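Local coordinates for bifunctional GH43-CE protein (Bacteroides eggerthii, PDB 6MLY) that probably degrades arabinoxylan with a family 43 glycoside hydrolase module, likely a beta-xylosidase, and a carbohydrate esterase module of alpha/beta-hydrolase type, at residues S695-A698 / V704-D707; V435-Q440 / Y461-S466; H532-Y537 / R606-N611. All coordinates share one frame; numbering follows the deposited sequence.

Contact 1: residues S695-A698 / V704-D707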
ATOM      1  N   SER A 695      25.787  10.125  27.974  1.00 86.09           N
ATOM      2  CA  SER A 695      25.414  11.078  26.922  1.00 83.00           C
ATOM      3  C   SER A 695      25.364  10.371  25.567  1.00 81.21           C
ATOM      4  O   SER A 695      26.036   9.364  25.369  1.00 81.75           O
ATOM      5  CB  SER A 695      26.339  12.274  26.907  1.00 82.75           C
ATOM      6  OG  SER A 695      27.666  11.899  26.563  1.00 82.74           O
ATOM      7  N   PRO A 696      24.560  10.869  24.597  1.00 79.28           N
ATOM      8  CA  PRO A 696      24.399  10.215  23.296  1.00 78.42           C
ATOM      9  C   PRO A 696      25.685   9.925  22.504  1.00 78.56           C
ATOM     10  O   PRO A 696      25.710   8.979  21.708  1.00 78.55           O
ATOM     11  CB  PRO A 696      23.562  11.221  22.495  1.00 76.85           C
ATOM     12  CG  PRO A 696      22.785  11.974  23.545  1.00 77.46           C
ATOM     13  CD  PRO A 696      23.739  12.084  24.712  1.00 78.65           C
ATOM     14  N   GLU A 697      26.718  10.750  22.703  1.00 78.89           N
ATOM     15  CA  GLU A 697      28.002  10.597  22.005  1.00 78.86           C
ATOM     16  C   GLU A 697      28.779   9.406  22.584  1.00 79.96           C
ATOM     17  O   GLU A 697      29.474   8.709  21.843  1.00 79.85           O
ATOM     18  CB  GLU A 697      28.831  11.889  22.044  1.00 78.56           C
ATOM     19  CG  GLU A 697      28.958  12.540  23.410  1.00 79.57           C
ATOM     20  CD  GLU A 697      28.107  13.787  23.595  1.00 79.20           C
ATOM     21  OE1 GLU A 697      26.864  13.680  23.464  1.00 79.56           O
ATOM     22  OE2 GLU A 697      28.696  14.875  23.852  1.00 79.76           O
ATOM     23  N   ALA A 698      28.653   9.179  23.898  1.00 81.13           N
ATOM     24  CA  ALA A 698      29.271   8.034  24.579  1.00 82.51           C
ATOM     25  C   ALA A 698      28.682   6.714  24.046  1.00 82.95           C
ATOM     26  O   ALA A 698      29.401   5.716  23.884  1.00 84.34           O
ATOM     27  CB  ALA A 698      29.079   8.162  26.071  1.00 83.39           C
ATOM     28  N   VAL A 704      33.767   5.795  26.735  1.00 84.16           N
ATOM     29  CA  VAL A 704      33.609   6.898  27.685  1.00 84.14           C
ATOM     30  C   VAL A 704      34.369   8.115  27.152  1.00 83.16           C
ATOM     31  O   VAL A 704      35.598   8.131  27.151  1.00 84.27           O
ATOM     32  CB  VAL A 704      34.034   6.472  29.109  1.00 85.78           C
ATOM     33  CG1 VAL A 704      35.385   5.766  29.157  1.00 86.52           C
ATOM     34  CG2 VAL A 704      33.995   7.633  30.086  1.00 86.12           C
ATOM     35  N   PRO A 705      33.664   9.175  26.684  1.00 81.38           N
ATOM     36  CA  PRO A 705      34.272  10.270  25.917  1.00 80.19           C
ATOM     37  C   PRO A 705      35.640  10.805  26.382  1.00 80.64           C
ATOM     38  O   PRO A 705      36.566  10.909  25.570  1.00 79.74           O
ATOM     39  CB  PRO A 705      33.220  11.378  26.068  1.00 79.56           C
ATOM     40  CG  PRO A 705      31.919  10.624  26.057  1.00 79.67           C
ATOM     41  CD  PRO A 705      32.217   9.379  26.866  1.00 81.08           C
ATOM     42  N   ALA A 706      35.753  11.134  27.673  1.00 81.55           N
ATOM     43  CA  ALA A 706      36.965  11.723  28.256  1.00 82.00           C
ATOM     44  C   ALA A 706      38.218  10.928  27.854  1.00 82.82           C
ATOM     45  O   ALA A 706      39.262  11.522  27.567  1.00 81.97           O
ATOM     46  CB  ALA A 706      36.824  11.791  29.757  1.00 83.25           C
ATOM     47  N   ASP A 707      38.099   9.592  27.834  1.00 83.89           N
ATOM     48  CA  ASP A 707      39.221   8.679  27.599  1.00 84.88           C
ATOM     49  C   ASP A 707      39.297   8.278  26.117  1.00 83.91           C
ATOM     50  O   ASP A 707      40.229   7.574  25.718  1.00 84.41           O
ATOM     51  CB  ASP A 707      39.110   7.439  28.493  1.00 86.85           C
ATOM     52  CG  ASP A 707      38.806   7.753  29.949  1.00 87.98           C
ATOM     53  OD1 ASP A 707      39.545   8.565  30.540  1.00 88.06           O
ATOM     54  OD2 ASP A 707      37.823   7.191  30.476  1.00 88.71           O
TER

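Contact 2: residues V435-Q440 / Y461-S466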
ATOM      1  N   VAL A 435      -2.498  17.420   8.939  1.00 81.49           N
ATOM      2  CA  VAL A 435      -2.547  18.775   8.387  1.00 81.89           C
ATOM      3  C   VAL A 435      -3.910  19.368   8.730  1.00 82.45           C
ATOM      4  O   VAL A 435      -4.917  18.673   8.637  1.00 83.21           O
ATOM      5  CB  VAL A 435      -2.299  18.787   6.864  1.00 82.31           C
ATOM      6  CG1 VAL A 435      -2.544  20.155   6.240  1.00 82.45           C
ATOM      7  CG2 VAL A 435      -0.902  18.296   6.517  1.00 83.25           C
ATOM      8  N   PRO A 436      -3.990  20.658   9.138  1.00 82.73           N
ATOM      9  CA  PRO A 436      -5.283  21.317   9.334  1.00 82.88           C
ATOM     10  C   PRO A 436      -5.995  21.579   7.997  1.00 82.42           C
ATOM     11  O   PRO A 436      -5.336  21.825   6.979  1.00 82.52           O
ATOM     12  CB  PRO A 436      -4.896  22.633  10.025  1.00 83.66           C
ATOM     13  CG  PRO A 436      -3.506  22.912   9.507  1.00 82.95           C
ATOM     14  CD  PRO A 436      -2.855  21.549   9.435  1.00 81.92           C
ATOM     15  N   LEU A 437      -7.331  21.518   8.010  1.00 81.21           N
ATOM     16  CA  LEU A 437      -8.134  21.869   6.843  1.00 80.20           C
ATOM     17  C   LEU A 437      -8.870  23.189   7.111  1.00 81.61           C
ATOM     18  O   LEU A 437      -9.483  23.360   8.169  1.00 83.20           O
ATOM     19  CB  LEU A 437      -9.108  20.727   6.532  1.00 79.61           C
ATOM     20  CG  LEU A 437      -9.883  20.869   5.223  1.00 78.81           C
ATOM     21  CD1 LEU A 437      -8.942  20.971   4.030  1.00 77.14           C
ATOM     22  CD2 LEU A 437     -10.854  19.714   5.037  1.00 78.72           C
ATOM     23  N   ASN A 438      -8.779  24.116   6.148  1.00 81.65           N
ATOM     24  CA  ASN A 438      -9.462  25.411   6.196  1.00 82.64           C
ATOM     25  C   ASN A 438     -10.423  25.556   5.005  1.00 83.50           C
ATOM     26  O   ASN A 438     -10.981  26.630   4.804  1.00 85.05           O
ATOM     27  CB  ASN A 438      -8.448  26.553   6.253  1.00 82.43           C
ATOM     28  CG  ASN A 438      -7.359  26.309   7.279  1.00 81.59           C
ATOM     29  OD1 ASN A 438      -7.643  26.155   8.465  1.00 82.65           O
ATOM     30  ND2 ASN A 438      -6.112  26.250   6.833  1.00 79.69           N
ATOM     31  N   GLN A 439     -10.604  24.479   4.226  1.00 83.23           N
ATOM     32  CA  GLN A 439     -11.660  24.358   3.206  1.00 84.37           C
ATOM     33  C   GLN A 439     -12.668  23.291   3.655  1.00 84.23           C
ATOM     34  O   GLN A 439     -12.544  22.712   4.739  1.00 84.52           O
ATOM     35  CB  GLN A 439     -11.084  23.954   1.845  1.00 85.15           C
ATOM     36  CG  GLN A 439      -9.891  24.782   1.390  1.00 86.53           C
ATOM     37  CD  GLN A 439      -9.437  24.389   0.005  1.00 87.14           C
ATOM     38  OE1 GLN A 439      -9.908  23.408  -0.574  1.00 85.45           O
ATOM     39  NE2 GLN A 439      -8.504  25.156  -0.538  1.00 88.95           N
ATOM     40  N   GLN A 440     -13.671  23.031   2.811  1.00 83.44           N
ATOM     41  CA  GLN A 440     -14.625  21.953   3.070  1.00 82.70           C
ATOM     42  C   GLN A 440     -14.592  20.922   1.932  1.00 79.66           C
ATOM     43  O   GLN A 440     -14.764  19.730   2.189  1.00 77.40           O
ATOM     44  CB  GLN A 440     -16.005  22.546   3.347  1.00 84.66           C
ATOM     45  CG  GLN A 440     -15.958  23.587   4.457  1.00 86.84           C
ATOM     46  CD  GLN A 440     -17.208  23.600   5.300  1.00 89.29           C
ATOM     47  OE1 GLN A 440     -18.322  23.452   4.798  1.00 89.08           O
ATOM     48  NE2 GLN A 440     -17.023  23.794   6.596  1.00 91.63           N
ATOM     49  N   TYR A 461      -3.304  13.670  -0.131  1.00 72.30           N
ATOM     50  CA  TYR A 461      -4.484  14.538  -0.078  1.00 71.46           C
ATOM     51  C   TYR A 461      -4.300  15.663  -1.103  1.00 71.29           C
ATOM     52  O   TYR A 461      -3.273  15.732  -1.767  1.00 71.51           O
ATOM     53  CB  TYR A 461      -4.735  15.045   1.344  1.00 72.59           C
ATOM     54  CG  TYR A 461      -3.855  16.180   1.805  1.00 73.80           C
ATOM     55  CD1 TYR A 461      -4.183  17.500   1.536  1.00 75.19           C
ATOM     56  CD2 TYR A 461      -2.709  15.940   2.547  1.00 74.79           C
ATOM     57  CE1 TYR A 461      -3.384  18.548   1.967  1.00 76.40           C
ATOM     58  CE2 TYR A 461      -1.901  16.976   2.991  1.00 75.78           C
ATOM     59  CZ  TYR A 461      -2.241  18.287   2.702  1.00 76.06           C
ATOM     60  OH  TYR A 461      -1.454  19.316   3.129  1.00 76.62           O
ATOM     61  N   SER A 462      -5.322  16.512  -1.241  1.00 71.16           N
ATOM     62  CA  SER A 462      -5.291  17.639  -2.164  1.00 71.86           C
ATOM     63  C   SER A 462      -6.483  18.571  -1.893  1.00 72.94           C
ATOM     64  O   SER A 462      -7.553  18.108  -1.512  1.00 73.23           O
ATOM     65  CB  SER A 462      -5.251  17.159  -3.593  1.00 71.67           C
ATOM     66  OG  SER A 462      -5.423  18.234  -4.504  1.00 72.70           O
ATOM     67  N   LEU A 463      -6.268  19.883  -2.081  1.00 75.32           N
ATOM     68  CA  LEU A 463      -7.282  20.928  -1.865  1.00 76.61           C
ATOM     69  C   LEU A 463      -7.804  21.441  -3.215  1.00 77.90           C
ATOM     70  O   LEU A 463      -8.589  22.386  -3.259  1.00 79.10           O
ATOM     71  CB  LEU A 463      -6.646  22.074  -1.068  1.00 77.36           C
ATOM     72  CG  LEU A 463      -5.851  21.672   0.175  1.00 77.03           C
ATOM     73  CD1 LEU A 463      -5.409  22.900   0.953  1.00 77.49           C
ATOM     74  CD2 LEU A 463      -6.659  20.749   1.073  1.00 77.41           C
ATOM     75  N   ASP A 464      -7.397  20.764  -4.294  1.00 79.22           N
ATOM     76  CA  ASP A 464      -7.357  21.297  -5.649  1.00 83.11           C
ATOM     77  C   ASP A 464      -7.554  20.123  -6.622  1.00 82.88           C
ATOM     78  O   ASP A 464      -7.412  18.956  -6.239  1.00 83.60           O
ATOM     79  CB  ASP A 464      -6.033  22.051  -5.819  1.00 84.97           C
ATOM     80  CG  ASP A 464      -5.740  22.646  -7.186  1.00 87.88           C
ATOM     81  OD1 ASP A 464      -6.246  22.111  -8.199  1.00 89.52           O
ATOM     82  OD2 ASP A 464      -4.970  23.632  -7.225  1.00 89.97           O
ATOM     83  N   GLY A 465      -7.900  20.435  -7.875  1.00 83.03           N
ATOM     84  CA  GLY A 465      -8.004  19.435  -8.936  1.00 82.40           C
ATOM     85  C   GLY A 465      -6.770  18.543  -9.032  1.00 81.71           C
ATOM     86  O   GLY A 465      -6.901  17.323  -9.089  1.00 79.67           O
ATOM     87  N   SER A 466      -5.572  19.151  -9.022  1.00 82.78           N
ATOM     88  CA  SER A 466      -4.364  18.499  -9.567  1.00 82.32           C
ATOM     89  C   SER A 466      -3.167  18.460  -8.597  1.00 80.12           C
ATOM     90  O   SER A 466      -2.330  17.574  -8.732  1.00 78.09           O
ATOM     91  CB  SER A 466      -3.969  19.154 -10.870  1.00 85.92           C
ATOM     92  OG  SER A 466      -3.032  18.352 -11.577  1.00 87.30           O
TER

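Contact 3: residues H532-Y537 / R606-N611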
ATOM      1  N   HIS A 532      18.968   0.446   7.076  1.00 80.66           N
ATOM      2  CA  HIS A 532      19.448   0.639   5.710  1.00 79.39           C
ATOM      3  C   HIS A 532      18.283   0.830   4.729  1.00 79.05           C
ATOM      4  O   HIS A 532      18.290   0.262   3.647  1.00 79.28           O
ATOM      5  CB  HIS A 532      20.368  -0.518   5.307  1.00 79.78           C
ATOM      6  CG  HIS A 532      21.627  -0.595   6.104  1.00 79.99           C
ATOM      7  ND1 HIS A 532      22.236  -1.797   6.406  1.00 81.52           N
ATOM      8  CD2 HIS A 532      22.391   0.365   6.668  1.00 79.27           C
ATOM      9  CE1 HIS A 532      23.327  -1.571   7.111  1.00 81.03           C
ATOM     10  NE2 HIS A 532      23.440  -0.257   7.291  1.00 80.09           N
ATOM     11  N   LYS A 533      17.332   1.696   5.090  1.00 78.89           N
ATOM     12  CA  LYS A 533      16.139   1.967   4.290  1.00 80.13           C
ATOM     13  C   LYS A 533      16.041   3.462   3.967  1.00 80.34           C
ATOM     14  O   LYS A 533      16.309   4.292   4.832  1.00 81.55           O
ATOM     15  CB  LYS A 533      14.902   1.525   5.072  1.00 81.77           C
ATOM     16  CG  LYS A 533      14.646   0.029   5.068  1.00 84.10           C
ATOM     17  CD  LYS A 533      14.063  -0.450   3.759  1.00 85.36           C
ATOM     18  CE  LYS A 533      13.850  -1.949   3.720  1.00 87.31           C
ATOM     19  NZ  LYS A 533      12.881  -2.386   4.750  1.00 88.98           N
ATOM     20  N   LEU A 534      15.627   3.791   2.735  1.00 81.06           N
ATOM     21  CA  LEU A 534      15.411   5.194   2.318  1.00 80.94           C
ATOM     22  C   LEU A 534      14.100   5.317   1.531  1.00 80.95           C
ATOM     23  O   LEU A 534      13.595   4.327   0.993  1.00 80.69           O
ATOM     24  CB  LEU A 534      16.606   5.698   1.496  1.00 81.95           C
ATOM     25  CG  LEU A 534      16.941   4.931   0.213  1.00 82.73           C
ATOM     26  CD1 LEU A 534      15.944   5.229  -0.903  1.00 82.26           C
ATOM     27  CD2 LEU A 534      18.352   5.265  -0.254  1.00 83.17           C
ATOM     28  N   ASP A 535      13.573   6.550   1.483  1.00 80.85           N
ATOM     29  CA  ASP A 535      12.342   6.897   0.771  1.00 79.97           C
ATOM     30  C   ASP A 535      12.662   7.938  -0.308  1.00 79.55           C
ATOM     31  O   ASP A 535      13.205   8.998   0.005  1.00 79.05           O
ATOM     32  CB  ASP A 535      11.281   7.454   1.727  1.00 80.63           C
ATOM     33  CG  ASP A 535      10.866   6.505   2.839  1.00 80.29           C
ATOM     34  OD1 ASP A 535      11.173   5.309   2.734  1.00 81.87           O
ATOM     35  OD2 ASP A 535      10.233   6.972   3.804  1.00 82.18           O
ATOM     36  N   ILE A 536      12.308   7.631  -1.565  1.00 79.19           N
ATOM     37  CA  ILE A 536      12.529   8.537  -2.699  1.00 78.00           C
ATOM     38  C   ILE A 536      11.227   9.298  -2.982  1.00 77.34           C
ATOM     39  O   ILE A 536      10.146   8.743  -2.817  1.00 77.96           O
ATOM     40  CB  ILE A 536      13.041   7.766  -3.933  1.00 78.14           C
ATOM     41  CG1 ILE A 536      14.277   6.929  -3.588  1.00 78.64           C
ATOM     42  CG2 ILE A 536      13.305   8.713  -5.099  1.00 77.84           C
ATOM     43  CD1 ILE A 536      14.843   6.159  -4.755  1.00 79.66           C
ATOM     44  N   TYR A 537      11.363  10.571  -3.381  1.00 77.24           N
ATOM     45  CA  TYR A 537      10.256  11.461  -3.737  1.00 76.71           C
ATOM     46  C   TYR A 537      10.679  12.361  -4.901  1.00 78.07           C
ATOM     47  O   TYR A 537      11.691  13.055  -4.793  1.00 78.97           O
ATOM     48  CB  TYR A 537       9.884  12.385  -2.575  1.00 76.23           C
ATOM     49  CG  TYR A 537       9.455  11.713  -1.298  1.00 76.59           C
ATOM     50  CD1 TYR A 537      10.376  11.372  -0.319  1.00 76.24           C
ATOM     51  CD2 TYR A 537       8.115  11.456  -1.046  1.00 76.59           C
ATOM     52  CE1 TYR A 537       9.982  10.778   0.872  1.00 77.97           C
ATOM     53  CE2 TYR A 537       7.704  10.854   0.133  1.00 78.28           C
ATOM     54  CZ  TYR A 537       8.640  10.516   1.096  1.00 79.03           C
ATOM     55  OH  TYR A 537       8.230   9.922   2.255  1.00 82.68           O
ATOM     56  N   ARG A 606      25.897   6.394  -2.533  1.00 72.99           N
ATOM     57  CA  ARG A 606      26.411   5.457  -3.531  1.00 74.03           C
ATOM     58  C   ARG A 606      25.234   4.813  -4.272  1.00 74.38           C
ATOM     59  O   ARG A 606      25.266   4.692  -5.489  1.00 75.69           O
ATOM     60  CB  ARG A 606      27.290   4.385  -2.880  1.00 74.76           C
ATOM     61  CG  ARG A 606      28.744   4.788  -2.694  1.00 75.15           C
ATOM     62  CD  ARG A 606      29.593   3.632  -2.202  1.00 76.11           C
ATOM     63  NE  ARG A 606      29.130   3.105  -0.924  1.00 75.92           N
ATOM     64  CZ  ARG A 606      29.826   3.149   0.206  1.00 76.18           C
ATOM     65  NH1 ARG A 606      31.091   3.523   0.182  1.00 76.47           N
ATOM     66  NH2 ARG A 606      29.264   2.813   1.354  1.00 76.24           N
ATOM     67  N   PHE A 607      24.200   4.422  -3.519  1.00 74.36           N
ATOM     68  CA  PHE A 607      23.022   3.769  -4.082  1.00 74.96           C
ATOM     69  C   PHE A 607      22.319   4.699  -5.083  1.00 75.34           C
ATOM     70  O   PHE A 607      21.904   4.259  -6.158  1.00 76.84           O
ATOM     71  CB  PHE A 607      22.064   3.336  -2.970  1.00 74.77           C
ATOM     72  CG  PHE A 607      20.791   2.703  -3.464  1.00 74.32           C
ATOM     73  CD1 PHE A 607      20.747   1.355  -3.783  1.00 75.12           C
ATOM     74  CD2 PHE A 607      19.640   3.459  -3.629  1.00 73.70           C
ATOM     75  CE1 PHE A 607      19.576   0.773  -4.245  1.00 74.76           C
ATOM     76  CE2 PHE A 607      18.470   2.873  -4.092  1.00 73.26           C
ATOM     77  CZ  PHE A 607      18.441   1.534  -4.398  1.00 73.54           C
ATOM     78  N   ILE A 608      22.190   5.975  -4.704  1.00 74.24           N
ATOM     79  CA  ILE A 608      21.445   6.984  -5.459  1.00 74.26           C
ATOM     80  C   ILE A 608      22.038   7.140  -6.865  1.00 74.21           C
ATOM     81  O   ILE A 608      21.297   7.271  -7.834  1.00 73.94           O
ATOM     82  CB  ILE A 608      21.425   8.321  -4.685  1.00 73.59           C
ATOM     83  CG1 ILE A 608      20.491   8.247  -3.474  1.00 73.98           C
ATOM     84  CG2 ILE A 608      21.078   9.499  -5.587  1.00 73.77           C
ATOM     85  CD1 ILE A 608      19.086   7.787  -3.800  1.00 74.11           C
ATOM     86  N   ARG A 609      23.370   7.155  -6.957  1.00 75.23           N
ATOM     87  CA  ARG A 609      24.054   7.368  -8.223  1.00 77.28           C
ATOM     88  C   ARG A 609      23.885   6.114  -9.086  1.00 78.62           C
ATOM     89  O   ARG A 609      23.580   6.203 -10.272  1.00 81.12           O
ATOM     90  CB  ARG A 609      25.529   7.719  -7.987  1.00 77.93           C
ATOM     91  CG  ARG A 609      25.751   9.113  -7.407  1.00 77.36           C
ATOM     92  CD  ARG A 609      27.118   9.695  -7.725  1.00 78.00           C
ATOM     93  NE  ARG A 609      27.208  11.109  -7.393  1.00 78.08           N
ATOM     94  CZ  ARG A 609      27.508  11.593  -6.185  1.00 78.60           C
ATOM     95  NH1 ARG A 609      27.635  10.772  -5.156  1.00 79.98           N
ATOM     96  NH2 ARG A 609      27.676  12.896  -6.006  1.00 76.36           N
ATOM     97  N   ALA A 610      24.052   4.948  -8.455  1.00 79.81           N
ATOM     98  CA  ALA A 610      24.065   3.663  -9.130  1.00 81.56           C
ATOM     99  C   ALA A 610      22.680   3.342  -9.708  1.00 81.65           C
ATOM    100  O   ALA A 610      22.579   2.659 -10.732  1.00 83.20           O
ATOM    101  CB  ALA A 610      24.520   2.598  -8.165  1.00 81.93           C
ATOM    102  N   ASN A 611      21.624   3.837  -9.046  1.00 80.68           N
ATOM    103  CA  ASN A 611      20.244   3.584  -9.448  1.00 80.13           C
ATOM    104  C   ASN A 611      19.592   4.873  -9.967  1.00 79.24           C
ATOM    105  O   ASN A 611      18.368   4.975 -10.004  1.00 78.09           O
ATOM    106  CB  ASN A 611      19.443   2.974  -8.294  1.00 79.88           C
ATOM    107  CG  ASN A 611      19.839   1.541  -8.004  1.00 81.15           C
ATOM    108  OD1 ASN A 611      19.158   0.600  -8.431  1.00 81.01           O
ATOM    109  ND2 ASN A 611      20.948   1.369  -7.299  1.00 79.43           N
TER

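Contact 1: residues S695-A698 / V704-D707
Ser695 brings OG to within 4.5 Å of Pro705 CG, a loose touch at the rim of the proline ring. The residue holds the N-cap position of helix 696-701, yet its hydroxyl makes no capping bond; OG is hydrogen-bonded instead to the backbone O of Gly692. Pro696 opens the first turn of the helix and packs on Ala556. Next comes Glu697, whose aliphatic part does the touching: a first torsion of 48°, with CG between the backbone N and the carbonyl carbon, sets Glu697 CG beside the proline ring, 4.4 Å from Pro705 CG. The same side chain packs against Met684 and Lys691. The contact belongs to the esterase module, in the connection between strands 671-675 and 727-733, where the chain leaves helix 696-701, turns back through a short loop and enters the 3-10 segment 705-707 ahead of helix 709-714. Asp707 N bonds to Val704 O at 3.0 Å within that single turn, and the ring of Pro705 points from it back at the helix. Ala698 receives it. Its CB meets the CG-CD edge of the ring, 3.5 Å from Pro705 CD and 3.8 Å from Pro705 CG. The backbone takes part as well, Ala698 CA lying 4.0 Å from Pro705 CD.

Contact 2: residues V435-Q440 / Y461-S466
In the concanavalin A-like beta-sandwich, Val435 and Tyr461 meet across the gap between the two antiparallel sheets, near the ends of strands 430-436 and 456-462. Both methyls of the valine face the hydroxyl: Val435 CG1 lies 3.4 Å from Tyr461 OH and CG2 3.6 Å from the same oxygen. With CG1 anti to the backbone N (chi1 172°), both branches are turned to the phenol, and Val435 CG2 comes farther along the ring, standing 3.9 Å from Tyr461 CE2 and approaching obliquely. The valine side chain lies roughly perpendicular to that of the tyrosine. Beyond the strand end, Leu437 adds a second apolar pair. Leu437 CD1 and Leu463 CD2 are 3.7 Å apart, the two leucines running alongside each other and pointing opposite ways. Strand 430-436 is the outermost strand of its sheet within the chain, and its neighbour 418-423 supplies Ile419, which touches Leu437, Tyr461 and Leu463 from the first sheet. On the other sheet, Tyr461 also packs on Phe444 of strand 441-449 and Ile471 of strand 469-476. Farther out, Gln439 extends its chain across Leu463, bringing CD to 3.8 Å from Leu463 CB, so that its amide end covers the leucine on the more open side. The turn behind Leu463 is held by polar bonds of its own. Ser462 OG donates to Asp464 O at 2.7 Å. Asp464 forms an Asx turn: OD1 accepts from Ser466 N at 3.1 Å, with an N-H...O angle of 154° and the donor standing 50° out of the carboxylate plane.

Contact 3: residues H532-Y537 / R606-N611
Leu534 reaches from its strand toward Phe607 and Ile608 of helix 596-610, and its side chain makes the contact through one methyl. CB leads off toward the helix, and CG takes the position between the backbone N and the carbonyl carbon (chi1 59°), from which the two methyls part. CD1 stays with its own strand and lies 3.6 Å from Ile536 CG1, two residues on and on the same face. CD2 makes the crossing: it comes obliquely to the phenylalanine ring, 4.0 Å from Phe607 CD2, and rests more loosely 4.4 Å from Ile608 CD1. In the alpha/beta-hydrolase fold of the esterase module, strand 533-537 runs antiparallel to both of its neighbours, 518-523 and 579-584, while helix 596-610 packs on one face of the sheet. The other face belongs to helix 563-577, where Tyr537 stacks with Phe567 and Asp535 OD1 forms a salt bridge with Lys563 NZ. Phe607 swings its ring out with CG anti to the backbone N (chi1 178°), placing it between the leucine and the helix end. Asn611, just past the helix end, lays its amide over one ring face, with ND2 3.4 Å above the plane and offset toward the rim. That nitrogen also donates to Phe607 O at 3.3 Å, with an N-H...O angle of 160°. Asn611 N bonds to the same oxygen at 2.9 Å, so two donors grip one carbonyl at the end of the helix. Ile608, turned partly aside, brings only its tip to Leu534 and packs also on Leu617 and Thr619.

How the contacts relate
Contacts 1 and 3 both lie in the esterase module, with nearest atoms about 17 Å apart, whereas contact 2 belongs to the beta-sandwich and comes within about 11 Å of contact 3. Contact 3 is core packing between sheet and helix, joining residues far apart in sequence. Contact 1 is mostly buried but local, tying a helix start to the chain just beyond that helix. Contact 2 joins two sheets and passes from an apolar interior to a partly exposed amide. None of the three shares a helix or strand, and none has a clear hydrogen bond across it; the side-chain bonds of Asp464 and Asn611 serve a turn and a helix end rather than the contact.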